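Local coordinates for protein DMATS type aromatic prenyltransferase (Streptomyces coelicolor, PDB 6ZS0) that probably transfers a dimethylallyl group from dimethylallyl diphosphate to carbon 5 of the indole ring of tryptophan, at residues Leu119-Leu124 with Leu170-His175; Val281-Glu286 with Arg316-Val321; Gly285-Arg290 with Gly322-Leu327. One frame throughout, in Å; residues are numbered along the deposited sequence.

Contact 1: residues Leu119-Leu124 with Leu170-His175; sequences LLDLFL and LRRLGH
R172 leaves helix 162-175 with CG beside its backbone N, anti to the carbonyl carbon, and its chain stays fully extended from CG to NE. That shape carries the guanidinium across to helix 120-123, where it meets the D121 carboxylate tip to tip. The grip is end-on and uses two nitrogens: R172 NH1 lies 2.8 Å from D121 OD1, and R172 NH2 lies 2.9 Å from D121 OD2. Each oxygen offers its syn lone pair, the NH1 bond is close to straight at 168°, and the carboxylate and guanidinium planes differ by only 13°. This is a nearly coplanar, bidentate salt bridge. To present both oxygens, D121 holds CG in the crowded position between backbone N and carbonyl carbon (chi1 58°), a position tolerated in the first turn of a helix. The same cation has further partners, since its NH1 also donates to E118 O and its NE pairs with E168.

The two helices belong to the helical layer outside the closed antiparallel barrel of the ABBA fold. R172 sits close to the end of its helix, which G174, at positive phi, closes in a Schellman motif: H175 N returns to L170 O and G174 N to R171 O.

L122, its CG likewise beside the backbone N, comes up over one face of the guanidinium. Its CG stands 3.7 Å from R172 CZ, displaced toward the rim, while its branches divide the cover: L122 CD1 is 3.8 Å from R172 NE, and L122 CD2 is 3.7 Å from R172 NH2. On the barrel side, L119 CD1 meets L173 CD1 at 4.2 Å, and both leucines also rest on L193 of strand 191-195.

Contact 2: residues Val281-Glu286 with Arg316-Val321; sequences VRHDGE and RPEDGV
The imidazole of H283 lies obliquely across the E318 side chain, with the ring and the carboxylate planes 48° apart. What covers the ring face is the start of E318 and not its charge: E318 CA stands 3.9 Å from the ring centroid and 27° off the normal, a CH-pi contact displaced toward the rim. E318 CG, set anti to its carbonyl carbon, follows alongside at 3.9 Å from H283 CE1; the bend at chi2 then turns the carboxylate. H283 reaches this place with CG in the crowded position between its backbone N and carbonyl carbon, which turns the ring over the 3-10 segment 317-319. Its CB is pressed against the backbone as well, 3.1 Å from G320 O.

H283 occupies the N-cap position of helix 284-297, so the contact is a helix N-terminus held by the loop that runs from helix 303-312 into strand 324-332. The first amide of the helix, D284 N, donates to G320 O at 2.9 Å, in the carbonyl plane, and only weakly to P317 O. G285 N adds a second weak bond to P317 O. G285 has no side chain where one would point at the loop and run into E318 CG and H283 CE1; P317 CB packs on G285 N at 3.6 Å.

D284 runs its carboxylate along the backbone of V321, with OD2 only 3.1 Å from V321 C. This close approach accompanies bonds to residues flanking 316-321: OD2 accepts from L323 N and pairs with R315, while OD1 accepts from I324 N where the strand starts. The buried aspartate is thus satisfied at both oxygens, and the cation nearby would probably favour its charged form. V321's side chain crosses V281 obliquely, V281 CG2 meeting V321 CG2 at 3.7 Å.

Contact 3: residues Gly285-Arg290 with Gly322-Leu327; sequences GEALAR and GLIAYL
I324 lays its CD1 against the backbone of helix 284-297, 3.8 Å from L288 N, while its CB faces the methyl of A287 (A287 CB to I324 CB, 4.0 Å). CG1 of I324 is anti to the carbonyl carbon, and the chain then runs on extended (chi2 175°), which slides the delta methyl under the turn between A287 and L288. L288 starts out away from the strand, but with CG anti to its backbone N it crosses I324 at about a right angle, bringing L288 CD1 within 3.9 Å of I324 CD1. L309 of helix 303-312 touches both side chains. Further along, L327 CD1 comes to 4.4 Å from A287 O; R290 turns its polar end away to A239 O and Y280 O.

I324 and L327 face the helix although three residues apart. A325, at near-helical angles, shares Y342 with Y326 across the sheet, consistent with a classic beta bulge. The short axes run 9.2 Å apart at 27°, close to parallel, as in the ABBA fold, where helices pack on the outside of the barrel strands.

Overall arrangement
Along the chain, contact 1 closes before contacts 2 and 3 open. Its centre lies about 41 Å from that of contact 2 and about 35 Å from that of contact 3, on the opposite side of the chain's centre, so it joins a separate part of the outer helical layer. Contacts 2 and 3 have centres about 7 Å apart, share G285 and E286, and form one continuous unit: the loop held at the start of helix 284-297 leads directly into strand 324-332, which the same helix then covers. D284 bridges the two. Contact 1 thus joins two helices of the outer layer, and contacts 2 and 3 seat another helix on the barrel, fitting the ABBA architecture of aromatic prenyltransferases.

Contact 1: residues Leu119-Leu124 with Leu170-His175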
ATOM      1  N   LEU A 119       7.369  -2.477  19.567  1.00 22.84           N
ATOM      2  CA  LEU A 119       7.892  -3.334  18.457  1.00 22.86           C
ATOM      3  C   LEU A 119       9.274  -2.908  17.968  1.00 21.78           C
ATOM      4  O   LEU A 119       9.846  -3.669  17.170  1.00 21.73           O
ATOM      5  CB  LEU A 119       6.920  -3.262  17.279  1.00 23.00           C
ATOM      6  CG  LEU A 119       5.512  -3.770  17.550  1.00 23.74           C
ATOM      7  CD1 LEU A 119       4.726  -3.821  16.262  1.00 24.35           C
ATOM      8  CD2 LEU A 119       5.515  -5.120  18.231  1.00 24.68           C
ATOM      9  N   LEU A 120       9.799  -1.748  18.369  1.00 21.80           N
ATOM     10  CA  LEU A 120      10.950  -1.128  17.650  1.00 22.51           C
ATOM     11  C   LEU A 120      12.212  -1.990  17.723  1.00 22.87           C
ATOM     12  O   LEU A 120      12.967  -2.002  16.743  1.00 22.64           O
ATOM     13  CB  LEU A 120      11.214   0.272  18.205  1.00 23.04           C
ATOM     14  CG  LEU A 120      10.157   1.317  17.863  1.00 23.37           C
ATOM     15  CD1 LEU A 120      10.605   2.670  18.341  1.00 23.78           C
ATOM     16  CD2 LEU A 120       9.850   1.349  16.368  1.00 23.55           C
ATOM     17  N   ASP A 121      12.481  -2.663  18.839  1.00 23.38           N
ATOM     18  CA  ASP A 121      13.698  -3.505  18.926  1.00 24.32           C
ATOM     19  C   ASP A 121      13.604  -4.662  17.927  1.00 23.59           C
ATOM     20  O   ASP A 121      14.669  -5.078  17.408  1.00 24.92           O
ATOM     21  CB  ASP A 121      13.951  -4.045  20.321  1.00 25.45           C
ATOM     22  CG  ASP A 121      12.795  -4.851  20.835  1.00 26.78           C
ATOM     23  OD1 ASP A 121      11.710  -4.266  20.956  1.00 27.69           O
ATOM     24  OD2 ASP A 121      12.979  -6.050  21.066  1.00 28.28           O
ATOM     25  N   LEU A 122      12.398  -5.175  17.657  1.00 21.88           N
ATOM     26  CA  LEU A 122      12.209  -6.289  16.695  1.00 21.35           C
ATOM     27  C   LEU A 122      12.479  -5.781  15.281  1.00 20.17           C
ATOM     28  O   LEU A 122      13.080  -6.533  14.488  1.00 19.60           O
ATOM     29  CB  LEU A 122      10.786  -6.835  16.759  1.00 22.03           C
ATOM     30  CG  LEU A 122      10.372  -7.538  18.049  1.00 22.89           C
ATOM     31  CD1 LEU A 122       8.884  -7.777  18.041  1.00 23.29           C
ATOM     32  CD2 LEU A 122      11.119  -8.849  18.224  1.00 23.60           C
ATOM     33  N   PHE A 123      12.018  -4.565  14.951  1.00 18.39           N
ATOM     34  CA  PHE A 123      11.886  -4.119  13.543  1.00 18.04           C
ATOM     35  C   PHE A 123      12.946  -3.096  13.142  1.00 18.02           C
ATOM     36  O   PHE A 123      13.129  -2.923  11.922  1.00 17.72           O
ATOM     37  CB  PHE A 123      10.457  -3.651  13.283  1.00 17.61           C
ATOM     38  CG  PHE A 123       9.449  -4.764  13.255  1.00 17.64           C
ATOM     39  CD1 PHE A 123       8.556  -4.954  14.307  1.00 17.90           C
ATOM     40  CD2 PHE A 123       9.396  -5.643  12.181  1.00 17.31           C
ATOM     41  CE1 PHE A 123       7.632  -5.992  14.284  1.00 17.89           C
ATOM     42  CE2 PHE A 123       8.451  -6.648  12.152  1.00 17.71           C
ATOM     43  CZ  PHE A 123       7.585  -6.833  13.209  1.00 18.07           C
ATOM     44  N   LEU A 124      13.647  -2.470  14.096  1.00 18.79           N
ATOM     45  CA  LEU A 124      14.732  -1.488  13.808  1.00 20.19           C
ATOM     46  C   LEU A 124      16.012  -1.891  14.540  1.00 21.29           C
ATOM     47  O   LEU A 124      16.505  -1.167  15.410  1.00 22.25           O
ATOM     48  CB  LEU A 124      14.255  -0.093  14.223  1.00 20.80           C
ATOM     49  CG  LEU A 124      13.069   0.464  13.420  1.00 21.11           C
ATOM     50  CD1 LEU A 124      12.722   1.862  13.901  1.00 21.58           C
ATOM     51  CD2 LEU A 124      13.327   0.483  11.920  1.00 21.48           C
ATOM     52  N   LEU A 170       2.899 -10.071  17.598  1.00 22.49           N
ATOM     53  CA  LEU A 170       1.448 -10.229  17.873  1.00 23.42           C
ATOM     54  C   LEU A 170       1.263 -10.439  19.376  1.00 24.88           C
ATOM     55  O   LEU A 170       0.382  -9.796  19.956  1.00 24.63           O
ATOM     56  CB  LEU A 170       0.894 -11.387  17.051  1.00 23.69           C
ATOM     57  CG  LEU A 170       0.774 -11.100  15.555  1.00 23.47           C
ATOM     58  CD1 LEU A 170       0.444 -12.379  14.798  1.00 23.72           C
ATOM     59  CD2 LEU A 170      -0.277 -10.027  15.293  1.00 23.92           C
ATOM     60  N   ARG A 171       2.125 -11.251  19.981  1.00 26.61           N
ATOM     61  CA  ARG A 171       2.110 -11.489  21.447  1.00 28.98           C
ATOM     62  C   ARG A 171       2.241 -10.157  22.191  1.00 28.95           C
ATOM     63  O   ARG A 171       1.429  -9.884  23.087  1.00 29.74           O
ATOM     64  CB  ARG A 171       3.227 -12.448  21.852  1.00 30.66           C
ATOM     65  CG  ARG A 171       3.156 -12.863  23.312  1.00 32.81           C
ATOM     66  CD  ARG A 171       4.478 -13.346  23.847  1.00 34.18           C
ATOM     67  NE  ARG A 171       5.520 -12.332  23.895  1.00 34.85           N
ATOM     68  CZ  ARG A 171       5.598 -11.343  24.784  1.00 35.43           C
ATOM     69  NH1 ARG A 171       4.675 -11.189  25.717  1.00 36.46           N
ATOM     70  NH2 ARG A 171       6.606 -10.495  24.733  1.00 36.00           N
ATOM     71  N   ARG A 172       3.238  -9.356  21.848  1.00 28.12           N
ATOM     72  CA  ARG A 172       3.485  -8.071  22.529  1.00 28.29           C
ATOM     73  C   ARG A 172       2.274  -7.145  22.352  1.00 28.44           C
ATOM     74  O   ARG A 172       2.085  -6.283  23.215  1.00 27.98           O
ATOM     75  CB  ARG A 172       4.746  -7.404  21.996  1.00 28.38           C
ATOM     76  CG  ARG A 172       6.032  -8.182  22.234  1.00 28.09           C
ATOM     77  CD  ARG A 172       7.152  -7.335  21.714  1.00 27.52           C
ATOM     78  NE  ARG A 172       8.480  -7.915  21.844  1.00 26.97           N
ATOM     79  CZ  ARG A 172       9.603  -7.241  21.625  1.00 27.00           C
ATOM     80  NH1 ARG A 172       9.559  -5.959  21.292  1.00 26.33           N
ATOM     81  NH2 ARG A 172      10.777  -7.837  21.777  1.00 27.46           N
ATOM     82  N   LEU A 173       1.495  -7.294  21.271  1.00 28.15           N
ATOM     83  CA  LEU A 173       0.331  -6.413  20.989  1.00 29.57           C
ATOM     84  C   LEU A 173      -0.934  -6.999  21.639  1.00 30.86           C
ATOM     85  O   LEU A 173      -2.032  -6.537  21.302  1.00 32.44           O
ATOM     86  CB  LEU A 173       0.155  -6.241  19.475  1.00 29.28           C
ATOM     87  CG  LEU A 173       1.286  -5.525  18.727  1.00 29.09           C
ATOM     88  CD1 LEU A 173       1.010  -5.532  17.233  1.00 29.07           C
ATOM     89  CD2 LEU A 173       1.478  -4.101  19.208  1.00 29.34           C
ATOM     90  N   GLY A 174      -0.787  -8.011  22.494  1.00 31.82           N
ATOM     91  CA  GLY A 174      -1.879  -8.545  23.325  1.00 32.07           C
ATOM     92  C   GLY A 174      -2.739  -9.528  22.562  1.00 32.45           C
ATOM     93  O   GLY A 174      -3.897  -9.726  22.970  1.00 33.92           O
ATOM     94  N   HIS A 175      -2.196 -10.153  21.514  1.00 31.31           N
ATOM     95  CA  HIS A 175      -2.925 -11.107  20.643  1.00 31.55           C
ATOM     96  C   HIS A 175      -2.406 -12.528  20.841  1.00 32.74           C
ATOM     97  O   HIS A 175      -2.712 -13.375  20.018  1.00 33.31           O
ATOM     98  CB  HIS A 175      -2.851 -10.647  19.189  1.00 30.01           C
ATOM     99  CG  HIS A 175      -3.640  -9.416  18.960  1.00 29.52           C
ATOM    100  ND1 HIS A 175      -5.022  -9.413  19.001  1.00 30.28           N
ATOM    101  CD2 HIS A 175      -3.262  -8.149  18.727  1.00 29.25           C
ATOM    102  CE1 HIS A 175      -5.451  -8.187  18.774  1.00 30.47           C
ATOM    103  NE2 HIS A 175      -4.395  -7.395  18.608  1.00 29.71           N
TER

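Contact 2: residues Val281-Glu286 with Arg316-Val321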
ATOM      1  N   VAL A 281      -1.635  -7.906 -17.445  1.00 18.46           N
ATOM      2  CA  VAL A 281      -2.363  -7.112 -18.470  1.00 19.14           C
ATOM      3  C   VAL A 281      -1.401  -6.697 -19.577  1.00 20.05           C
ATOM      4  O   VAL A 281      -0.209  -6.610 -19.318  1.00 18.87           O
ATOM      5  CB  VAL A 281      -2.996  -5.867 -17.846  1.00 18.94           C
ATOM      6  CG1 VAL A 281      -4.071  -6.238 -16.858  1.00 19.18           C
ATOM      7  CG2 VAL A 281      -1.948  -4.974 -17.210  1.00 18.56           C
ATOM      8  N   ARG A 282      -1.948  -6.339 -20.740  1.00 21.77           N
ATOM      9  CA  ARG A 282      -1.162  -5.738 -21.847  1.00 23.11           C
ATOM     10  C   ARG A 282      -0.862  -4.277 -21.533  1.00 22.41           C
ATOM     11  O   ARG A 282       0.166  -3.798 -21.970  1.00 21.87           O
ATOM     12  CB  ARG A 282      -1.940  -5.784 -23.160  1.00 25.33           C
ATOM     13  CG  ARG A 282      -2.275  -7.174 -23.654  1.00 27.79           C
ATOM     14  CD  ARG A 282      -3.129  -7.093 -24.920  1.00 30.26           C
ATOM     15  NE  ARG A 282      -3.371  -8.393 -25.547  1.00 33.33           N
ATOM     16  CZ  ARG A 282      -4.324  -9.262 -25.190  1.00 34.80           C
ATOM     17  NH1 ARG A 282      -4.441 -10.411 -25.843  1.00 36.36           N
ATOM     18  NH2 ARG A 282      -5.140  -8.990 -24.178  1.00 34.97           N
ATOM     19  N   HIS A 283      -1.775  -3.585 -20.858  1.00 21.83           N
ATOM     20  CA  HIS A 283      -1.676  -2.128 -20.609  1.00 22.26           C
ATOM     21  C   HIS A 283      -2.676  -1.717 -19.538  1.00 21.65           C
ATOM     22  O   HIS A 283      -3.530  -2.544 -19.127  1.00 21.29           O
ATOM     23  CB  HIS A 283      -1.839  -1.316 -21.917  1.00 23.02           C
ATOM     24  CG  HIS A 283      -3.064  -1.668 -22.691  1.00 23.96           C
ATOM     25  ND1 HIS A 283      -4.314  -1.346 -22.244  1.00 24.26           N
ATOM     26  CD2 HIS A 283      -3.227  -2.325 -23.866  1.00 24.96           C
ATOM     27  CE1 HIS A 283      -5.219  -1.775 -23.121  1.00 24.76           C
ATOM     28  NE2 HIS A 283      -4.571  -2.377 -24.124  1.00 25.23           N
ATOM     29  N   ASP A 284      -2.591  -0.474 -19.104  1.00 21.62           N
ATOM     30  CA  ASP A 284      -3.473   0.056 -18.045  1.00 21.69           C
ATOM     31  C   ASP A 284      -4.914   0.178 -18.526  1.00 21.85           C
ATOM     32  O   ASP A 284      -5.811   0.225 -17.671  1.00 21.62           O
ATOM     33  CB  ASP A 284      -2.923   1.377 -17.506  1.00 21.98           C
ATOM     34  CG  ASP A 284      -1.817   1.108 -16.522  1.00 22.54           C
ATOM     35  OD1 ASP A 284      -2.125   0.425 -15.517  1.00 23.79           O
ATOM     36  OD2 ASP A 284      -0.698   1.593 -16.742  1.00 21.96           O
ATOM     37  N   GLY A 285      -5.172   0.198 -19.828  1.00 22.41           N
ATOM     38  CA  GLY A 285      -6.575   0.135 -20.303  1.00 22.66           C
ATOM     39  C   GLY A 285      -7.248  -1.147 -19.825  1.00 22.80           C
ATOM     40  O   GLY A 285      -8.418  -1.106 -19.361  1.00 22.96           O
ATOM     41  N   GLU A 286      -6.552  -2.271 -19.945  1.00 23.04           N
ATOM     42  CA  GLU A 286      -7.034  -3.593 -19.486  1.00 23.17           C
ATOM     43  C   GLU A 286      -7.142  -3.598 -17.966  1.00 22.16           C
ATOM     44  O   GLU A 286      -8.120  -4.089 -17.453  1.00 22.04           O
ATOM     45  CB  GLU A 286      -6.097  -4.694 -19.949  1.00 24.61           C
ATOM     46  CG  GLU A 286      -6.170  -4.958 -21.426  1.00 26.11           C
ATOM     47  CD  GLU A 286      -5.492  -6.249 -21.843  1.00 27.06           C
ATOM     48  OE1 GLU A 286      -4.805  -6.861 -21.009  1.00 26.15           O
ATOM     49  OE2 GLU A 286      -5.649  -6.638 -23.015  1.00 29.84           O
ATOM     50  N   ARG A 316      -2.128   8.165 -22.138  1.00 36.73           N
ATOM     51  CA  ARG A 316      -3.235   7.208 -22.420  1.00 36.16           C
ATOM     52  C   ARG A 316      -2.962   5.925 -21.633  1.00 33.23           C
ATOM     53  O   ARG A 316      -1.869   5.398 -21.705  1.00 32.83           O
ATOM     54  CB  ARG A 316      -3.318   6.876 -23.912  1.00 38.96           C
ATOM     55  CG  ARG A 316      -3.762   8.039 -24.786  1.00 42.05           C
ATOM     56  CD  ARG A 316      -4.645   7.596 -25.936  1.00 45.27           C
ATOM     57  NE  ARG A 316      -3.888   6.959 -27.007  1.00 48.85           N
ATOM     58  CZ  ARG A 316      -4.021   5.688 -27.420  1.00 51.62           C
ATOM     59  NH1 ARG A 316      -4.911   4.872 -26.872  1.00 52.14           N
ATOM     60  NH2 ARG A 316      -3.262   5.241 -28.410  1.00 53.61           N
ATOM     61  N   PRO A 317      -3.913   5.412 -20.827  1.00 30.17           N
ATOM     62  CA  PRO A 317      -3.750   4.114 -20.170  1.00 29.18           C
ATOM     63  C   PRO A 317      -3.261   3.011 -21.117  1.00 28.82           C
ATOM     64  O   PRO A 317      -2.467   2.202 -20.694  1.00 26.29           O
ATOM     65  CB  PRO A 317      -5.162   3.834 -19.643  1.00 28.91           C
ATOM     66  CG  PRO A 317      -5.671   5.212 -19.313  1.00 29.80           C
ATOM     67  CD  PRO A 317      -5.177   6.063 -20.458  1.00 30.11           C
ATOM     68  N   GLU A 318      -3.699   3.039 -22.382  1.00 29.09           N
ATOM     69  CA  GLU A 318      -3.432   1.984 -23.390  1.00 30.11           C
ATOM     70  C   GLU A 318      -1.974   2.040 -23.869  1.00 29.48           C
ATOM     71  O   GLU A 318      -1.568   1.097 -24.563  1.00 28.96           O
ATOM     72  CB  GLU A 318      -4.375   2.136 -24.587  1.00 32.12           C
ATOM     73  CG  GLU A 318      -5.833   1.908 -24.239  1.00 34.46           C
ATOM     74  CD  GLU A 318      -6.618   3.048 -23.584  1.00 35.53           C
ATOM     75  OE1 GLU A 318      -7.785   2.792 -23.203  1.00 37.56           O
ATOM     76  OE2 GLU A 318      -6.073   4.177 -23.428  1.00 35.79           O
ATOM     77  N   ASP A 319      -1.231   3.101 -23.527  1.00 29.25           N
ATOM     78  CA  ASP A 319       0.135   3.365 -24.051  1.00 30.42           C
ATOM     79  C   ASP A 319       1.185   2.954 -23.031  1.00 29.97           C
ATOM     80  O   ASP A 319       2.346   3.269 -23.252  1.00 30.51           O
ATOM     81  CB  ASP A 319       0.326   4.839 -24.417  1.00 31.91           C
ATOM     82  CG  ASP A 319      -0.380   5.210 -25.695  1.00 33.91           C
ATOM     83  OD1 ASP A 319      -0.663   4.303 -26.475  1.00 36.18           O
ATOM     84  OD2 ASP A 319      -0.655   6.403 -25.881  1.00 35.93           O
ATOM     85  N   GLY A 320       0.796   2.279 -21.955  1.00 28.21           N
ATOM     86  CA  GLY A 320       1.771   1.754 -20.995  1.00 27.07           C
ATOM     87  C   GLY A 320       1.127   0.808 -20.010  1.00 25.87           C
ATOM     88  O   GLY A 320      -0.070   0.524 -20.136  1.00 24.77           O
ATOM     89  N   VAL A 321       1.898   0.377 -19.036  1.00 26.21           N
ATOM     90  CA  VAL A 321       1.411  -0.550 -17.987  1.00 25.80           C
ATOM     91  C   VAL A 321       1.970  -0.064 -16.658  1.00 25.39           C
ATOM     92  O   VAL A 321       2.974   0.676 -16.668  1.00 27.93           O
ATOM     93  CB  VAL A 321       1.835  -1.987 -18.321  1.00 26.59           C
ATOM     94  CG1 VAL A 321       3.340  -2.152 -18.234  1.00 27.20           C
ATOM     95  CG2 VAL A 321       1.125  -2.985 -17.436  1.00 26.12           C
TER

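Contact 3: residues Gly285-Arg290 with Gly322-Leu327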
ATOM      1  N   GLY A 285      -5.172   0.198 -19.828  1.00 22.41           N
ATOM      2  CA  GLY A 285      -6.575   0.135 -20.303  1.00 22.66           C
ATOM      3  C   GLY A 285      -7.248  -1.147 -19.825  1.00 22.80           C
ATOM      4  O   GLY A 285      -8.418  -1.106 -19.361  1.00 22.96           O
ATOM      5  N   GLU A 286      -6.552  -2.271 -19.945  1.00 23.04           N
ATOM      6  CA  GLU A 286      -7.034  -3.593 -19.486  1.00 23.17           C
ATOM      7  C   GLU A 286      -7.142  -3.598 -17.966  1.00 22.16           C
ATOM      8  O   GLU A 286      -8.120  -4.089 -17.453  1.00 22.04           O
ATOM      9  CB  GLU A 286      -6.097  -4.694 -19.949  1.00 24.61           C
ATOM     10  CG  GLU A 286      -6.170  -4.958 -21.426  1.00 26.11           C
ATOM     11  CD  GLU A 286      -5.492  -6.249 -21.843  1.00 27.06           C
ATOM     12  OE1 GLU A 286      -4.805  -6.861 -21.009  1.00 26.15           O
ATOM     13  OE2 GLU A 286      -5.649  -6.638 -23.015  1.00 29.84           O
ATOM     14  N   ALA A 287      -6.142  -3.074 -17.252  1.00 21.26           N
ATOM     15  CA  ALA A 287      -6.211  -3.023 -15.774  1.00 20.92           C
ATOM     16  C   ALA A 287      -7.450  -2.228 -15.339  1.00 21.18           C
ATOM     17  O   ALA A 287      -8.134  -2.671 -14.397  1.00 20.35           O
ATOM     18  CB  ALA A 287      -4.933  -2.469 -15.213  1.00 20.39           C
ATOM     19  N   LEU A 288      -7.720  -1.092 -16.000  1.00 21.83           N
ATOM     20  CA  LEU A 288      -8.861  -0.201 -15.683  1.00 23.15           C
ATOM     21  C   LEU A 288     -10.168  -0.961 -15.953  1.00 23.05           C
ATOM     22  O   LEU A 288     -11.095  -0.904 -15.102  1.00 22.79           O
ATOM     23  CB  LEU A 288      -8.763   1.099 -16.496  1.00 24.63           C
ATOM     24  CG  LEU A 288      -9.639   2.258 -15.997  1.00 26.28           C
ATOM     25  CD1 LEU A 288      -9.214   2.724 -14.615  1.00 26.70           C
ATOM     26  CD2 LEU A 288      -9.582   3.454 -16.940  1.00 26.56           C
ATOM     27  N   ALA A 289     -10.229  -1.682 -17.066  1.00 22.98           N
ATOM     28  CA  ALA A 289     -11.423  -2.466 -17.442  1.00 23.05           C
ATOM     29  C   ALA A 289     -11.718  -3.527 -16.355  1.00 22.55           C
ATOM     30  O   ALA A 289     -12.894  -3.636 -15.898  1.00 22.45           O
ATOM     31  CB  ALA A 289     -11.221  -3.063 -18.809  1.00 23.28           C
ATOM     32  N   ARG A 290     -10.693  -4.252 -15.901  1.00 22.02           N
ATOM     33  CA  ARG A 290     -10.851  -5.286 -14.850  1.00 22.00           C
ATOM     34  C   ARG A 290     -11.236  -4.625 -13.533  1.00 21.95           C
ATOM     35  O   ARG A 290     -12.135  -5.117 -12.861  1.00 21.80           O
ATOM     36  CB  ARG A 290      -9.559  -6.079 -14.671  1.00 21.98           C
ATOM     37  CG  ARG A 290      -9.202  -6.921 -15.878  1.00 22.56           C
ATOM     38  CD  ARG A 290      -7.944  -7.728 -15.681  1.00 22.37           C
ATOM     39  NE  ARG A 290      -7.422  -8.270 -16.918  1.00 22.57           N
ATOM     40  CZ  ARG A 290      -6.275  -8.935 -17.015  1.00 22.45           C
ATOM     41  NH1 ARG A 290      -5.566  -9.209 -15.926  1.00 21.86           N
ATOM     42  NH2 ARG A 290      -5.848  -9.341 -18.193  1.00 22.84           N
ATOM     43  N   GLY A 322       1.330  -0.417 -15.552  1.00 23.37           N
ATOM     44  CA  GLY A 322       1.877  -0.182 -14.214  1.00 22.09           C
ATOM     45  C   GLY A 322       1.195   0.941 -13.476  1.00 20.97           C
ATOM     46  O   GLY A 322       1.387   1.004 -12.275  1.00 21.15           O
ATOM     47  N   LEU A 323       0.410   1.790 -14.140  1.00 20.55           N
ATOM     48  CA  LEU A 323      -0.304   2.870 -13.421  1.00 20.53           C
ATOM     49  C   LEU A 323      -1.225   2.255 -12.369  1.00 19.80           C
ATOM     50  O   LEU A 323      -1.238   2.744 -11.237  1.00 19.88           O
ATOM     51  CB  LEU A 323      -1.076   3.754 -14.394  1.00 21.40           C
ATOM     52  CG  LEU A 323      -0.191   4.646 -15.262  1.00 23.32           C
ATOM     53  CD1 LEU A 323      -1.031   5.454 -16.241  1.00 23.71           C
ATOM     54  CD2 LEU A 323       0.670   5.548 -14.399  1.00 24.05           C
ATOM     55  N   ILE A 324      -1.959   1.203 -12.715  1.00 18.46           N
ATOM     56  CA  ILE A 324      -2.637   0.383 -11.680  1.00 17.96           C
ATOM     57  C   ILE A 324      -1.698  -0.772 -11.344  1.00 17.16           C
ATOM     58  O   ILE A 324      -1.549  -1.682 -12.160  1.00 17.44           O
ATOM     59  CB  ILE A 324      -4.025  -0.088 -12.121  1.00 18.23           C
ATOM     60  CG1 ILE A 324      -4.943   1.087 -12.419  1.00 18.70           C
ATOM     61  CG2 ILE A 324      -4.605  -1.012 -11.058  1.00 18.53           C
ATOM     62  CD1 ILE A 324      -6.300   0.687 -12.969  1.00 18.99           C
ATOM     63  N   ALA A 325      -1.051  -0.725 -10.186  1.00 15.94           N
ATOM     64  CA  ALA A 325      -0.045  -1.716  -9.766  1.00 16.05           C
ATOM     65  C   ALA A 325      -0.741  -2.948  -9.160  1.00 15.79           C
ATOM     66  O   ALA A 325      -0.410  -4.072  -9.537  1.00 15.79           O
ATOM     67  CB  ALA A 325       0.906  -1.110  -8.791  1.00 16.05           C
ATOM     68  N   TYR A 326      -1.648  -2.733  -8.228  1.00 15.33           N
ATOM     69  CA  TYR A 326      -2.404  -3.818  -7.570  1.00 15.55           C
ATOM     70  C   TYR A 326      -3.887  -3.463  -7.556  1.00 15.26           C
ATOM     71  O   TYR A 326      -4.246  -2.279  -7.503  1.00 15.08           O
ATOM     72  CB  TYR A 326      -1.983  -4.041  -6.113  1.00 15.73           C
ATOM     73  CG  TYR A 326      -0.636  -4.673  -5.887  1.00 16.62           C
ATOM     74  CD1 TYR A 326       0.533  -3.968  -6.062  1.00 17.18           C
ATOM     75  CD2 TYR A 326      -0.536  -5.994  -5.478  1.00 17.05           C
ATOM     76  CE1 TYR A 326       1.771  -4.565  -5.844  1.00 17.57           C
ATOM     77  CE2 TYR A 326       0.679  -6.594  -5.224  1.00 17.58           C
ATOM     78  CZ  TYR A 326       1.848  -5.890  -5.436  1.00 17.78           C
ATOM     79  OH  TYR A 326       3.055  -6.517  -5.197  1.00 18.72           O
ATOM     80  N   LEU A 327      -4.709  -4.488  -7.507  1.00 15.61           N
ATOM     81  CA  LEU A 327      -6.115  -4.407  -7.098  1.00 16.41           C
ATOM     82  C   LEU A 327      -6.289  -5.254  -5.850  1.00 16.81           C
ATOM     83  O   LEU A 327      -5.655  -6.288  -5.735  1.00 16.88           O
ATOM     84  CB  LEU A 327      -7.020  -4.928  -8.214  1.00 17.38           C
ATOM     85  CG  LEU A 327      -7.102  -4.070  -9.470  1.00 18.21           C
ATOM     86  CD1 LEU A 327      -7.987  -4.741 -10.500  1.00 19.11           C
ATOM     87  CD2 LEU A 327      -7.561  -2.663  -9.170  1.00 18.50           C
TER